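Local coordinates for protein adenosine kinase, putative (Trypanosoma brucei, PDB 3OTX) that probably catalyses the ATP-dependent phosphorylation of adenosine to AMP, a magnesium-requiring step of purine salvage, at residues Arg9-Cys14 and Pro154-Ala159; Asn69-Ala74 and Val86-Cys91; Ser163-Phe168 and Gly306-Tyr311. The protein carries 1 engineered substitution. One frame throughout, in Å; residues are numbered along the deposited sequence.

Contact 1: residues Arg9-Cys14 and Pro154-Ala159; sequences RVYVQC and PAVVRA
Two first torsions bring Tyr11 and Val156 together. The ring of Tyr11 extends from strand 10-13 toward helix 154-162 because its CG stands opposite the backbone N (chi1 178°), while Val156 has CG1 in the equivalent position (chi1 175°), which turns that methyl to the tyrosine hydroxyl. Tyr11 OH comes to 3.6 Å from Val156 CG1, a van der Waals approach of hydroxyl to methyl, with the two side chains crossing at a slant. Nearer the root of the ring, Ala159 CB lies at its edge, close to its plane, 4.2 Å from Tyr11 CD1. Met151, Val89 and Phe168 also touch the Tyr11 side chain. At the edge of the contact, Arg9 makes a salt bridge to Glu162, farther along the same helix. Helix 154-162 is thereby laid on one face of the central, largely parallel sheet of the ribokinase-type fold, in which strand 10-13 lies between 86-89 and 165-169. No hydrogen bond joins the two segments, which bury 154 Å² in all. The chemistry therefore implies that helix and strand are held here by dispersion and the exclusion of water, with the charged tie at the margin.

Contact 2: residues Asn69-Ala74 and Val86-Cys91; sequences NVARVA and VTYVGC. With AP5 (bis(adenosine)-5'-pentaphosphate), chain C.
Ala71 and Val86 form the tight part of this contact, where helix 66-76 lies on strand 86-89. Ala71 CB reaches Val86 CG1 at 3.7 Å, the closest approach between the two segments. The valine serves two alanines with its two branches: CG1, opposite the backbone N (chi1 177°), meets Ala71, and CG2 reaches Ala74 CB at 4.3 Å; the two alanines are about one turn apart and both face the strand. Because the residues facing the strand are alanines, the helix axis can come within 9.1 Å of the strand axis, and the two run nearly antiparallel at 168°. Packing slackens toward Tyr88, whose CD1 is 4.5 Å from Ala71 CB, the methyl standing obliquely to the ring; beyond it, the tyrosine side chain comes within about 5 Å of that of Asn15 in the adenosine site.

Away from the strand the helix carries partly exposed polar residues, Asn69 and Arg72. Asn69 ND2 donates to the ribose oxygen O3J of the bound bis(adenosine)-5'-pentaphosphate over 3.0 Å, with a bent N-H...O angle of 144°. Asn69 ND2 is also hydrogen-bonded to Asp301, the predicted proton acceptor, so a single amide nitrogen links the nucleoside to that residue. Arg72 pairs with Glu108. The helix thus has two kinds of surface: a buried alanine side that seats it on the sheet without any hydrogen bond between the segments, and a polar side that meets the ligand. The chemistry implies that apolar packing sets where the helix lies, while a directional bond from Asn69 contributes to the hold on the ribose.

Contact 3: residues Ser163-Phe168 and Gly306-Tyr311; sequences SRIFYF and GFLSAY
Gly306 O, in the helix that brings Leu308 and Tyr311 against Ile165, accepts two hydrogen bonds: Ser309 OG donates over 2.8 Å and the backbone Ala310 N over 3.1 Å. Ser309 thereby satisfies its hydroxyl within its own helix. No hydrogen bond links segments 163-168 and 306-311; what joins them is apolar contact of two aliphatic side chains and two tyrosines. Ile165 uses two branches: CG2, opposite the backbone N, touches Leu308 CD2 at 3.7 Å, while CG1, placed beside that N (chi1 -64°), carries CD1 to the edge of the Tyr311 ring, 3.7 Å from Tyr311 CD2. The isoleucine and leucine overlap side by side, headed opposite ways, and meet through the methyls CG2 and CD2. The leucine then gives its other methyl to the next inward-facing strand residue, with Leu308 CD1 lying 4.1 Å from Tyr167 CB and the two side chains roughly perpendicular. Met195, on the adjoining strand, widens the same apolar layer by touching both Ile165 and Leu308.

The helix axis lies 10.8 Å from that of the strand and runs nearly antiparallel to it, at 170°. Such a helix laid against parallel strands belongs to the layered α/β core of the ribokinase (PfkB) fold. In this family the helix starts at the glycine-rich Gly-Ala-Gly-Asp motif; here its first turn holds Asp301, the predicted proton acceptor, whose backbone N is hydrogen-bonded to the ligand.

Overall arrangement
The three contacts illustrate how one sheet is covered on both faces. Strand 10-13 lies between 86-89 and 165-169 and is hydrogen-bonded through its backbone to both. Contact 1 packs a helix on one face; contacts 2 and 3 lie on the other, where their helices also touch through Val70 and Leu308. All three are buried, but contact 1 is more peripheral, about 16 Å from chain centre to contact centre, against 9 Å for contact 2 and 12 Å for contact 3. Apolar chemistry is common to all: a tyrosine in contact 1, small alanines in contact 2, aliphatic chains against tyrosines in contact 3. Contact 2 hydrogen-bonds the ligand through Asn69, while Cys14 of contact 1 also touches it.

Contact 1: residues Arg9-Cys14 and Pro154-Ala159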
loop_
_atom_site.group_PDB
_atom_site.type_symbol
_atom_site.label_atom_id
_atom_site.label_comp_id
_atom_site.label_asym_id
_atom_site.label_seq_id
_atom_site.Cartn_x
_atom_site.Cartn_y
_atom_site.Cartn_z
ATOM N N ARG A 9 -1.602 -13.731 11.945
ATOM C CA ARG A 9 -1.401 -12.306 12.269
ATOM C C ARG A 9 -0.540 -11.591 11.224
ATOM O O ARG A 9 0.476 -12.113 10.736
ATOM C CB ARG A 9 -0.789 -12.176 13.673
ATOM C CG ARG A 9 -1.736 -12.607 14.804
ATOM C CD ARG A 9 -2.544 -11.415 15.302
ATOM N NE ARG A 9 -1.696 -10.346 15.839
ATOM C CZ ARG A 9 -2.140 -9.282 16.510
ATOM N NH1 ARG A 9 -3.433 -9.117 16.755
ATOM N NH2 ARG A 9 -1.284 -8.374 16.944
ATOM N N VAL A 10 -0.992 -10.382 10.881
ATOM C CA VAL A 10 -0.406 -9.575 9.841
ATOM C C VAL A 10 0.166 -8.310 10.459
ATOM O O VAL A 10 -0.480 -7.666 11.310
ATOM C CB VAL A 10 -1.472 -9.226 8.761
ATOM C CG1 VAL A 10 -0.905 -8.230 7.771
ATOM C CG2 VAL A 10 -1.915 -10.499 7.996
ATOM N N TYR A 11 1.384 -7.978 10.052
ATOM C CA TYR A 11 2.059 -6.758 10.452
ATOM C C TYR A 11 2.153 -5.869 9.242
ATOM O O TYR A 11 2.716 -6.294 8.218
ATOM C CB TYR A 11 3.478 -7.116 10.924
ATOM C CG TYR A 11 4.343 -5.943 11.347
ATOM C CD1 TYR A 11 4.477 -5.645 12.719
ATOM C CD2 TYR A 11 5.042 -5.169 10.403
ATOM C CE1 TYR A 11 5.252 -4.573 13.141
ATOM C CE2 TYR A 11 5.839 -4.073 10.823
ATOM C CZ TYR A 11 5.925 -3.791 12.189
ATOM O OH TYR A 11 6.723 -2.739 12.590
ATOM N N VAL A 12 1.626 -4.648 9.340
ATOM C CA VAL A 12 1.693 -3.702 8.228
ATOM C C VAL A 12 2.421 -2.450 8.682
ATOM O O VAL A 12 2.163 -1.956 9.783
ATOM C CB VAL A 12 0.262 -3.266 7.809
ATOM C CG1 VAL A 12 0.284 -2.120 6.747
ATOM C CG2 VAL A 12 -0.552 -4.464 7.318
ATOM N N GLN A 13 3.301 -1.916 7.833
ATOM C CA GLN A 13 4.000 -0.663 8.156
ATOM C C GLN A 13 3.945 0.254 6.952
ATOM O O GLN A 13 4.188 -0.165 5.795
ATOM C CB GLN A 13 5.450 -0.956 8.595
ATOM C CG GLN A 13 6.261 0.308 8.977
ATOM C CD GLN A 13 7.451 0.023 9.879
ATOM O OE1 GLN A 13 8.477 0.746 9.839
ATOM N NE2 GLN A 13 7.330 -0.985 10.711
ATOM N N CYS A 14 3.625 1.523 7.227
ATOM C CA CYS A 14 3.544 2.521 6.163
ATOM C C CYS A 14 3.517 3.903 6.845
ATOM O O CYS A 14 3.921 4.061 8.024
ATOM C CB CYS A 14 2.277 2.251 5.325
ATOM S SG CYS A 14 2.135 3.183 3.781
ATOM N N PRO A 154 8.989 -2.249 22.937
ATOM C CA PRO A 154 8.298 -3.510 23.275
ATOM C C PRO A 154 7.039 -3.785 22.444
ATOM O O PRO A 154 6.863 -4.919 21.984
ATOM C CB PRO A 154 7.951 -3.338 24.770
ATOM C CG PRO A 154 9.011 -2.411 25.283
ATOM C CD PRO A 154 9.381 -1.484 24.135
ATOM N N ALA A 155 6.186 -2.770 22.249
ATOM C CA ALA A 155 4.939 -2.921 21.493
ATOM C C ALA A 155 5.187 -3.361 20.052
ATOM O O ALA A 155 4.480 -4.239 19.539
ATOM C CB ALA A 155 4.127 -1.634 21.522
ATOM N N VAL A 156 6.201 -2.773 19.416
ATOM C CA VAL A 156 6.553 -3.119 18.033
ATOM C C VAL A 156 7.222 -4.507 17.936
ATOM O O VAL A 156 6.884 -5.304 17.078
ATOM C CB VAL A 156 7.400 -2.016 17.383
ATOM C CG1 VAL A 156 7.896 -2.411 15.948
ATOM C CG2 VAL A 156 6.577 -0.703 17.355
ATOM N N VAL A 157 8.151 -4.794 18.838
ATOM C CA VAL A 157 8.828 -6.111 18.786
ATOM C C VAL A 157 7.830 -7.234 19.101
ATOM O O VAL A 157 7.850 -8.298 18.467
ATOM C CB VAL A 157 10.058 -6.144 19.701
ATOM C CG1 VAL A 157 10.646 -7.558 19.751
ATOM C CG2 VAL A 157 11.106 -5.139 19.204
ATOM N N ARG A 158 6.938 -6.981 20.055
ATOM C CA ARG A 158 5.867 -7.923 20.382
ATOM C C ARG A 158 5.003 -8.167 19.165
ATOM O O ARG A 158 4.708 -9.317 18.826
ATOM C CB ARG A 158 5.022 -7.363 21.535
ATOM C CG ARG A 158 3.731 -8.135 21.820
ATOM C CD ARG A 158 2.852 -7.337 22.782
ATOM N NE ARG A 158 1.590 -8.005 23.095
ATOM C CZ ARG A 158 0.681 -7.538 23.952
ATOM N NH1 ARG A 158 0.884 -6.394 24.595
ATOM N NH2 ARG A 158 -0.438 -8.219 24.170
ATOM N N ALA A 159 4.621 -7.104 18.476
ATOM C CA ALA A 159 3.810 -7.269 17.259
ATOM C C ALA A 159 4.521 -8.044 16.168
ATOM O O ALA A 159 3.916 -8.910 15.505
ATOM C CB ALA A 159 3.346 -5.902 16.735
#

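Contact 2: residues Asn69-Ala74 and Val86-Cys91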
loop_
_atom_site.group_PDB
_atom_site.type_symbol
_atom_site.label_atom_id
_atom_site.label_comp_id
_atom_site.label_asym_id
_atom_site.label_seq_id
_atom_site.Cartn_x
_atom_site.Cartn_y
_atom_site.Cartn_z
ATOM N N ASN A 69 -4.826 1.960 4.514
ATOM C CA ASN A 69 -5.908 1.478 3.661
ATOM C C ASN A 69 -5.911 -0.067 3.534
ATOM O O ASN A 69 -6.960 -0.704 3.659
ATOM C CB ASN A 69 -5.770 2.059 2.260
ATOM C CG ASN A 69 -6.052 3.536 2.196
ATOM O OD1 ASN A 69 -6.745 4.128 3.056
ATOM N ND2 ASN A 69 -5.582 4.144 1.124
ATOM N N VAL A 70 -4.723 -0.617 3.277
ATOM C CA VAL A 70 -4.566 -2.065 3.091
ATOM C C VAL A 70 -5.007 -2.767 4.377
ATOM O O VAL A 70 -5.770 -3.743 4.338
ATOM C CB VAL A 70 -3.119 -2.457 2.738
ATOM C CG1 VAL A 70 -2.945 -3.979 2.792
ATOM C CG2 VAL A 70 -2.761 -1.964 1.329
ATOM N N ALA A 71 -4.523 -2.246 5.512
ATOM C CA ALA A 71 -4.839 -2.857 6.793
ATOM C C ALA A 71 -6.344 -2.821 7.057
ATOM O O ALA A 71 -6.934 -3.788 7.547
ATOM C CB ALA A 71 -4.124 -2.106 7.907
ATOM N N ARG A 72 -6.991 -1.710 6.711
ATOM C CA ARG A 72 -8.414 -1.573 6.994
ATOM C C ARG A 72 -9.233 -2.472 6.083
ATOM O O ARG A 72 -10.200 -3.040 6.540
ATOM C CB ARG A 72 -8.884 -0.100 6.877
ATOM C CG ARG A 72 -8.322 0.778 8.000
ATOM C CD ARG A 72 -8.538 2.265 7.686
ATOM N NE ARG A 72 -9.934 2.588 7.824
ATOM C CZ ARG A 72 -10.522 3.660 7.317
ATOM N NH1 ARG A 72 -9.810 4.542 6.615
ATOM N NH2 ARG A 72 -11.821 3.847 7.527
ATOM N N VAL A 73 -8.825 -2.628 4.818
ATOM C CA VAL A 73 -9.540 -3.539 3.915
ATOM C C VAL A 73 -9.347 -4.987 4.374
ATOM O O VAL A 73 -10.342 -5.729 4.459
ATOM C CB VAL A 73 -9.077 -3.363 2.480
ATOM C CG1 VAL A 73 -9.690 -4.473 1.582
ATOM C CG2 VAL A 73 -9.503 -1.958 1.976
ATOM N N ALA A 74 -8.121 -5.347 4.756
ATOM C CA ALA A 74 -7.872 -6.725 5.286
ATOM C C ALA A 74 -8.701 -7.011 6.529
ATOM O O ALA A 74 -9.364 -8.049 6.622
ATOM C CB ALA A 74 -6.368 -6.939 5.547
ATOM N N VAL A 86 -4.615 -7.673 12.396
ATOM C CA VAL A 86 -3.620 -6.761 11.862
ATOM C C VAL A 86 -3.074 -5.796 12.907
ATOM O O VAL A 86 -3.824 -5.246 13.717
ATOM C CB VAL A 86 -4.221 -5.906 10.697
ATOM C CG1 VAL A 86 -3.190 -4.867 10.173
ATOM C CG2 VAL A 86 -4.777 -6.769 9.569
ATOM N N THR A 87 -1.751 -5.651 12.923
ATOM C CA THR A 87 -1.114 -4.578 13.682
ATOM C C THR A 87 -0.473 -3.652 12.668
ATOM O O THR A 87 0.135 -4.110 11.719
ATOM C CB THR A 87 0.000 -5.129 14.588
ATOM O OG1 THR A 87 -0.591 -5.987 15.550
ATOM C CG2 THR A 87 0.708 -4.006 15.304
ATOM N N TYR A 88 -0.676 -2.352 12.843
ATOM C CA TYR A 88 -0.139 -1.330 11.938
ATOM C C TYR A 88 0.881 -0.505 12.699
ATOM O O TYR A 88 0.644 -0.112 13.863
ATOM C CB TYR A 88 -1.280 -0.401 11.465
ATOM C CG TYR A 88 -0.828 0.726 10.610
ATOM C CD1 TYR A 88 -0.803 0.601 9.227
ATOM C CD2 TYR A 88 -0.467 1.959 11.172
ATOM C CE1 TYR A 88 -0.366 1.679 8.389
ATOM C CE2 TYR A 88 -0.044 3.021 10.372
ATOM C CZ TYR A 88 -0.003 2.883 8.987
ATOM O OH TYR A 88 0.406 3.946 8.194
ATOM N N VAL A 89 2.001 -0.247 12.043
ATOM C CA VAL A 89 3.057 0.611 12.593
ATOM C C VAL A 89 3.312 1.803 11.664
ATOM O O VAL A 89 3.480 1.639 10.448
ATOM C CB VAL A 89 4.364 -0.204 12.845
ATOM C CG1 VAL A 89 5.564 0.674 13.224
ATOM C CG2 VAL A 89 4.122 -1.169 13.996
ATOM N N GLY A 90 3.361 2.996 12.261
ATOM C CA GLY A 90 3.782 4.212 11.595
ATOM C C GLY A 90 3.885 5.304 12.643
ATOM O O GLY A 90 3.754 5.029 13.835
ATOM N N CYS A 91 4.127 6.557 12.213
ATOM C CA CYS A 91 4.372 7.622 13.147
ATOM C C CYS A 91 3.389 8.756 12.848
ATOM O O CYS A 91 3.209 9.139 11.686
ATOM C CB CYS A 91 5.834 8.079 13.049
ATOM S SG CYS A 91 6.296 9.361 14.244
HETATM P PA AP5 C . -5.430 -1.429 -10.722
HETATM O O1A AP5 C . -5.973 -0.282 -11.568
HETATM O O2A AP5 C . -4.434 -2.313 -11.445
HETATM O O3A AP5 C . -4.704 -0.939 -9.372
HETATM P PB AP5 C . -3.772 0.367 -9.192
HETATM O O1B AP5 C . -3.246 0.886 -10.494
HETATM O O2B AP5 C . -2.781 0.033 -8.131
HETATM O O3B AP5 C . -4.877 1.366 -8.627
HETATM P PG AP5 C . -4.964 2.952 -8.526
HETATM O O1G AP5 C . -6.420 3.300 -8.483
HETATM O O2G AP5 C . -4.332 3.699 -9.680
HETATM O O3G AP5 C . -4.330 3.164 -7.126
HETATM P PD AP5 C . -4.052 4.522 -6.294
HETATM O O1D AP5 C . -4.486 5.786 -7.013
HETATM O O2D AP5 C . -2.625 4.410 -5.833
HETATM O O3D AP5 C . -5.088 4.337 -5.076
HETATM P PE AP5 C . -4.806 3.536 -3.703
HETATM O O1E AP5 C . -4.024 2.288 -4.000
HETATM O O2E AP5 C . -6.119 3.389 -2.938
HETATM O O5F AP5 C . -6.690 -2.233 -10.140
HETATM C C5F AP5 C . -6.513 -3.263 -9.167
HETATM C C4F AP5 C . -7.700 -4.195 -9.223
HETATM O O4F AP5 C . -8.915 -3.449 -9.074
HETATM C C3F AP5 C . -7.892 -4.904 -10.561
HETATM O O3F AP5 C . -7.136 -6.089 -10.584
HETATM C C2F AP5 C . -9.378 -5.103 -10.637
HETATM O O2F AP5 C . -9.748 -6.229 -9.881
HETATM C C1F AP5 C . -9.920 -3.865 -9.915
HETATM N N9A AP5 C . -10.229 -2.729 -10.831
HETATM C C8A AP5 C . -9.516 -1.532 -10.952
HETATM N N7A AP5 C . -10.151 -0.767 -11.881
HETATM C C5A AP5 C . -11.239 -1.437 -12.330
HETATM C C6A AP5 C . -12.244 -1.131 -13.221
HETATM N N6A AP5 C . -12.344 0.076 -13.784
HETATM N N1A AP5 C . -13.237 -2.053 -13.443
HETATM C C2A AP5 C . -13.271 -3.270 -12.780
HETATM N N3A AP5 C . -12.266 -3.558 -11.881
HETATM C C4A AP5 C . -11.291 -2.660 -11.644
HETATM O O5J AP5 C . -3.817 4.531 -2.884
HETATM C C5J AP5 C . -4.269 5.822 -2.512
HETATM C C4J AP5 C . -3.570 6.112 -1.195
HETATM O O4J AP5 C . -2.171 6.362 -1.407
HETATM C C3J AP5 C . -4.051 7.397 -0.512
HETATM O O3J AP5 C . -4.884 7.018 0.584
HETATM C C2J AP5 C . -2.764 8.118 -0.080
HETATM O O2J AP5 C . -2.789 8.573 1.268
HETATM C C1J AP5 C . -1.724 7.039 -0.260
HETATM N N9B AP5 C . -0.362 7.559 -0.450
HETATM C C8B AP5 C . 0.027 8.412 -1.446
HETATM N N7B AP5 C . 1.342 8.684 -1.243
HETATM C C5B AP5 C . 1.773 8.004 -0.134
HETATM C C6B AP5 C . 3.014 7.915 0.508
HETATM N N6B AP5 C . 4.096 8.624 0.147
HETATM N N1B AP5 C . 3.051 7.144 1.637
HETATM C C2B AP5 C . 1.997 6.389 2.099
HETATM N N3B AP5 C . 0.764 6.512 1.493
HETATM C C4B AP5 C . 0.686 7.287 0.369
#

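Contact 3: residues Ser163-Phe168 and Gly306-Tyr311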
loop_
_atom_site.group_PDB
_atom_site.type_symbol
_atom_site.label_atom_id
_atom_site.label_comp_id
_atom_site.label_asym_id
_atom_site.label_seq_id
_atom_site.Cartn_x
_atom_site.Cartn_y
_atom_site.Cartn_z
ATOM N N SER A 163 3.445 -11.903 14.613
ATOM C CA SER A 163 2.970 -11.861 13.214
ATOM C C SER A 163 3.670 -12.899 12.358
ATOM O O SER A 163 4.817 -13.317 12.657
ATOM C CB SER A 163 3.199 -10.454 12.613
ATOM O OG SER A 163 2.473 -9.491 13.364
ATOM N N ARG A 164 2.997 -13.320 11.290
ATOM C CA ARG A 164 3.605 -14.284 10.351
ATOM C C ARG A 164 3.625 -13.770 8.917
ATOM O O ARG A 164 4.302 -14.339 8.072
ATOM C CB ARG A 164 2.932 -15.661 10.420
ATOM C CG ARG A 164 3.085 -16.336 11.755
ATOM C CD ARG A 164 4.560 -16.662 12.032
ATOM N NE ARG A 164 4.732 -17.359 13.301
ATOM C CZ ARG A 164 4.969 -16.753 14.472
ATOM N NH1 ARG A 164 5.078 -15.413 14.547
ATOM N NH2 ARG A 164 5.101 -17.510 15.562
ATOM N N ILE A 165 2.885 -12.695 8.664
ATOM C CA ILE A 165 2.888 -12.038 7.352
ATOM C C ILE A 165 3.241 -10.559 7.589
ATOM O O ILE A 165 2.633 -9.919 8.442
ATOM C CB ILE A 165 1.502 -12.151 6.659
ATOM C CG1 ILE A 165 1.143 -13.596 6.337
ATOM C CG2 ILE A 165 1.473 -11.287 5.385
ATOM C CD1 ILE A 165 -0.361 -13.841 6.124
ATOM N N PHE A 166 4.246 -10.069 6.870
ATOM C CA PHE A 166 4.762 -8.715 7.021
ATOM C C PHE A 166 4.573 -8.030 5.691
ATOM O O PHE A 166 5.055 -8.517 4.664
ATOM C CB PHE A 166 6.245 -8.782 7.415
ATOM C CG PHE A 166 6.475 -9.456 8.751
ATOM C CD1 PHE A 166 6.476 -10.853 8.853
ATOM C CD2 PHE A 166 6.660 -8.684 9.906
ATOM C CE1 PHE A 166 6.687 -11.468 10.076
ATOM C CE2 PHE A 166 6.852 -9.317 11.148
ATOM C CZ PHE A 166 6.871 -10.695 11.219
ATOM N N TYR A 167 3.854 -6.903 5.722
ATOM C CA TYR A 167 3.606 -6.149 4.514
ATOM C C TYR A 167 4.075 -4.720 4.714
ATOM O O TYR A 167 3.604 -4.017 5.641
ATOM C CB TYR A 167 2.113 -6.161 4.158
ATOM C CG TYR A 167 1.784 -5.166 3.073
ATOM C CD1 TYR A 167 2.182 -5.391 1.757
ATOM C CD2 TYR A 167 1.125 -3.991 3.380
ATOM C CE1 TYR A 167 1.897 -4.461 0.762
ATOM C CE2 TYR A 167 0.834 -3.062 2.390
ATOM C CZ TYR A 167 1.233 -3.311 1.104
ATOM O OH TYR A 167 0.940 -2.381 0.133
ATOM N N PHE A 168 4.968 -4.288 3.830
ATOM C CA PHE A 168 5.398 -2.901 3.786
ATOM C C PHE A 168 5.045 -2.304 2.458
ATOM O O PHE A 168 5.208 -2.956 1.435
ATOM C CB PHE A 168 6.913 -2.800 3.947
ATOM C CG PHE A 168 7.373 -2.855 5.366
ATOM C CD1 PHE A 168 7.091 -3.966 6.191
ATOM C CD2 PHE A 168 8.151 -1.830 5.874
ATOM C CE1 PHE A 168 7.533 -4.005 7.529
ATOM C CE2 PHE A 168 8.623 -1.875 7.194
ATOM C CZ PHE A 168 8.300 -2.978 8.020
ATOM N N GLY A 306 -7.518 -7.326 0.183
ATOM C CA GLY A 306 -8.268 -8.560 -0.026
ATOM C C GLY A 306 -7.277 -9.702 -0.182
ATOM O O GLY A 306 -7.483 -10.810 0.376
ATOM N N PHE A 307 -6.223 -9.464 -0.956
ATOM C CA PHE A 307 -5.153 -10.457 -1.130
ATOM C C PHE A 307 -4.627 -10.950 0.224
ATOM O O PHE A 307 -4.552 -12.172 0.457
ATOM C CB PHE A 307 -4.032 -9.855 -1.991
ATOM C CG PHE A 307 -2.937 -10.855 -2.382
ATOM C CD1 PHE A 307 -2.953 -11.464 -3.616
ATOM C CD2 PHE A 307 -1.903 -11.171 -1.468
ATOM C CE1 PHE A 307 -1.932 -12.416 -3.949
ATOM C CE2 PHE A 307 -0.876 -12.092 -1.801
ATOM C CZ PHE A 307 -0.909 -12.718 -3.052
ATOM N N LEU A 308 -4.309 -10.025 1.131
ATOM C CA LEU A 308 -3.797 -10.413 2.461
ATOM C C LEU A 308 -4.835 -11.125 3.298
ATOM O O LEU A 308 -4.478 -12.047 4.049
ATOM C CB LEU A 308 -3.344 -9.176 3.219
ATOM C CG LEU A 308 -2.017 -8.614 2.773
ATOM C CD1 LEU A 308 -1.770 -7.226 3.442
ATOM C CD2 LEU A 308 -0.905 -9.562 3.152
ATOM N N SER A 309 -6.105 -10.705 3.202
ATOM C CA SER A 309 -7.165 -11.368 3.984
ATOM C C SER A 309 -7.325 -12.845 3.619
ATOM O O SER A 309 -7.642 -13.664 4.485
ATOM C CB SER A 309 -8.497 -10.627 3.876
ATOM O OG SER A 309 -9.147 -10.891 2.636
ATOM N N ALA A 310 -7.086 -13.180 2.354
ATOM C CA ALA A 310 -7.176 -14.564 1.905
ATOM C C ALA A 310 -5.889 -15.305 2.179
ATOM O O ALA A 310 -5.926 -16.488 2.520
ATOM C CB ALA A 310 -7.477 -14.615 0.424
ATOM N N TYR A 311 -4.763 -14.616 2.038
ATOM C CA TYR A 311 -3.460 -15.257 2.234
ATOM C C TYR A 311 -3.346 -15.679 3.701
ATOM O O TYR A 311 -2.809 -16.775 4.005
ATOM C CB TYR A 311 -2.287 -14.312 1.818
ATOM C CG TYR A 311 -0.973 -15.057 1.674
ATOM C CD1 TYR A 311 -0.532 -15.498 0.433
ATOM C CD2 TYR A 311 -0.213 -15.408 2.808
ATOM C CE1 TYR A 311 0.656 -16.205 0.301
ATOM C CE2 TYR A 311 0.967 -16.131 2.683
ATOM C CZ TYR A 311 1.400 -16.515 1.437
ATOM O OH TYR A 311 2.565 -17.245 1.300
#